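Local coordinates for protein GDNF family receptor alpha-3 (Homo sapiens, PDB 2GH0) that serves as the receptor for artemin, a growth factor for sensory and sympathetic neurons, whose binding leads to activation of the RET receptor, at residues Gly64-Pro69 against Pro152-Asn157. Residues are numbered along the deposited sequence; the frame is centred on the assembly and turned at random.
With NAG (2-acetamido-2-deoxy-beta-D-glucopyranose), chain E.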
loop_
_atom_site.group_PDB
_atom_site.type_symbol
_atom_site.label_atom_id
_atom_site.label_comp_id
_atom_site.label_asym_id
_atom_site.label_seq_id
_atom_site.Cartn_x
_atom_site.Cartn_y
_atom_site.Cartn_z
ATOM N N GLY C 64 34.484 -25.229 -8.035
ATOM C CA GLY C 64 35.005 -23.890 -8.359
ATOM C C GLY C 64 34.997 -23.007 -7.105
ATOM O O GLY C 64 35.957 -22.245 -6.851
ATOM N N LEU C 65 33.914 -23.103 -6.365
ATOM C CA LEU C 65 33.718 -22.266 -5.183
ATOM C C LEU C 65 34.855 -22.547 -4.148
ATOM O O LEU C 65 35.482 -21.650 -3.534
ATOM C CB LEU C 65 32.353 -22.626 -4.566
ATOM C CG LEU C 65 32.041 -21.801 -3.304
ATOM C CD1 LEU C 65 31.909 -20.306 -3.632
ATOM C CD2 LEU C 65 30.823 -22.306 -2.491
ATOM N N LEU C 66 35.077 -23.820 -3.906
ATOM C CA LEU C 66 36.008 -24.195 -2.821
ATOM C C LEU C 66 37.431 -24.443 -3.255
ATOM O O LEU C 66 38.384 -24.024 -2.529
ATOM C CB LEU C 66 35.415 -25.429 -2.142
ATOM C CG LEU C 66 36.138 -25.861 -0.838
ATOM C CD1 LEU C 66 36.194 -24.749 0.138
ATOM C CD2 LEU C 66 35.363 -27.084 -0.219
ATOM N N LEU C 67 37.632 -25.050 -4.431
ATOM C CA LEU C 67 38.980 -25.473 -4.912
ATOM C C LEU C 67 39.497 -24.443 -5.837
ATOM O O LEU C 67 39.927 -24.727 -6.931
ATOM C CB LEU C 67 38.990 -26.867 -5.558
ATOM C CG LEU C 67 38.345 -27.962 -4.681
ATOM C CD1 LEU C 67 38.304 -29.368 -5.316
ATOM C CD2 LEU C 67 38.980 -28.031 -3.292
ATOM N N CYS C 68 39.518 -23.210 -5.340
ATOM C CA CYS C 68 39.837 -22.061 -6.214
ATOM C C CYS C 68 41.299 -21.704 -6.021
ATOM O O CYS C 68 41.886 -21.850 -4.868
ATOM C CB CYS C 68 38.883 -20.879 -5.931
ATOM S SG CYS C 68 38.802 -20.416 -4.171
ATOM N N PRO C 69 41.963 -21.322 -7.114
ATOM C CA PRO C 69 43.403 -21.096 -7.047
ATOM C C PRO C 69 43.778 -19.690 -6.528
ATOM O O PRO C 69 43.069 -18.750 -6.849
ATOM C CB PRO C 69 43.823 -21.235 -8.518
ATOM C CG PRO C 69 42.661 -20.777 -9.289
ATOM C CD PRO C 69 41.411 -21.100 -8.481
ATOM N N PRO C 152 36.673 -31.575 6.459
ATOM C CA PRO C 152 38.023 -31.121 6.150
ATOM C C PRO C 152 38.081 -29.647 5.704
ATOM O O PRO C 152 37.039 -29.064 5.219
ATOM C CB PRO C 152 38.402 -32.029 4.965
ATOM C CG PRO C 152 37.164 -32.248 4.225
ATOM C CD PRO C 152 36.049 -32.220 5.273
ATOM N N ASN C 153 39.245 -29.008 5.818
ATOM C CA ASN C 153 39.298 -27.624 5.290
ATOM C C ASN C 153 40.742 -27.193 5.062
ATOM O O ASN C 153 41.644 -27.786 5.615
ATOM C CB ASN C 153 38.671 -26.643 6.308
ATOM C CG ASN C 153 38.426 -25.229 5.707
ATOM O OD1 ASN C 153 38.097 -25.110 4.522
ATOM N ND2 ASN C 153 38.616 -24.158 6.542
ATOM N N PHE C 154 40.948 -26.138 4.281
ATOM C CA PHE C 154 42.295 -25.569 4.103
ATOM C C PHE C 154 42.818 -25.072 5.456
ATOM O O PHE C 154 42.092 -24.493 6.238
ATOM C CB PHE C 154 42.273 -24.402 3.101
ATOM C CG PHE C 154 41.884 -24.871 1.720
ATOM C CD1 PHE C 154 40.571 -24.815 1.294
ATOM C CD2 PHE C 154 42.844 -25.485 0.912
ATOM C CE1 PHE C 154 40.212 -25.304 0.044
ATOM C CE2 PHE C 154 42.516 -25.984 -0.335
ATOM C CZ PHE C 154 41.188 -25.855 -0.805
ATOM N N VAL C 155 44.110 -25.214 5.684
ATOM C CA VAL C 155 44.652 -24.887 6.993
ATOM C C VAL C 155 45.334 -23.525 6.949
ATOM O O VAL C 155 45.573 -22.907 8.014
ATOM C CB VAL C 155 45.663 -25.974 7.453
ATOM C CG1 VAL C 155 44.999 -27.362 7.454
ATOM C CG2 VAL C 155 46.854 -25.983 6.583
ATOM N N SER C 156 45.661 -23.060 5.752
ATOM C CA SER C 156 46.488 -21.871 5.605
ATOM C C SER C 156 45.949 -20.862 4.618
ATOM O O SER C 156 45.226 -21.246 3.687
ATOM C CB SER C 156 47.929 -22.286 5.146
ATOM O OG SER C 156 48.741 -21.161 4.879
ATOM N N ASN C 157 46.340 -19.599 4.777
ATOM C CA ASN C 157 46.071 -18.606 3.711
ATOM C C ASN C 157 47.229 -18.443 2.720
ATOM O O ASN C 157 47.151 -17.620 1.809
ATOM C CB ASN C 157 45.687 -17.233 4.284
ATOM C CG ASN C 157 46.625 -16.748 5.313
ATOM O OD1 ASN C 157 47.822 -17.149 5.351
ATOM N ND2 ASN C 157 46.107 -15.886 6.210
HETATM C C1 NAG E . 50.767 -24.670 5.023
HETATM C C2 NAG E . 51.946 -25.632 5.354
HETATM C C3 NAG E . 51.850 -26.077 6.798
HETATM C C4 NAG E . 51.717 -24.938 7.797
HETATM C C5 NAG E . 50.581 -24.067 7.270
HETATM C C6 NAG E . 50.191 -22.790 8.027
HETATM C C7 NAG E . 52.901 -27.272 3.750
HETATM C C8 NAG E . 52.669 -28.635 3.169
HETATM N N2 NAG E . 51.883 -26.851 4.512
HETATM O O3 NAG E . 52.955 -26.885 7.032
HETATM O O4 NAG E . 51.219 -25.620 8.929
HETATM O O5 NAG E . 50.900 -23.623 5.975
HETATM O O6 NAG E . 51.395 -22.192 8.235
HETATM O O7 NAG E . 53.966 -26.657 3.598
#
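Phe154 carries the apolar side of this contact, reaching from strand 152-154 to Leu66 and Leu67 at the end of helix 59-66. The CD2 methyl of Leu67 sits at the ring's edge, near its plane, 4.0 Å from Phe154 CZ, the two side chains crossing at about a right angle. Leu66 extends past the ring in the opposite direction; its CB does not point at the strand, but with CG anti to the backbone N (chi1 -171°) the CD1 branch is carried to 4.1 Å from Phe154 CE1. Each leucine thus offers one methyl to the ring, while a flat, apolar phenylalanine can bridge strand and helix end and also make a cation-pi contact with Arg81.

The contact joins the two GDNF/GAS1 domains of this receptor fragment, where a short two-stranded antiparallel sheet meets a helix end. There Leu67 is the centre of an inverse gamma turn, whose weak bond from Cys68 N to Leu66 O spans 3.1 Å. Leu66 O also lies 3.4 Å from Phe154 CE1, oblique to the ring. Cutting Phe154 back to an alanine is likely to leave a gap beside both leucine methyls and Arg81 without its aromatic mate.

Beside this contact, Cys68 is disulfide-bonded to Cys12, and Asn153 ND2 donates to Arg82 O.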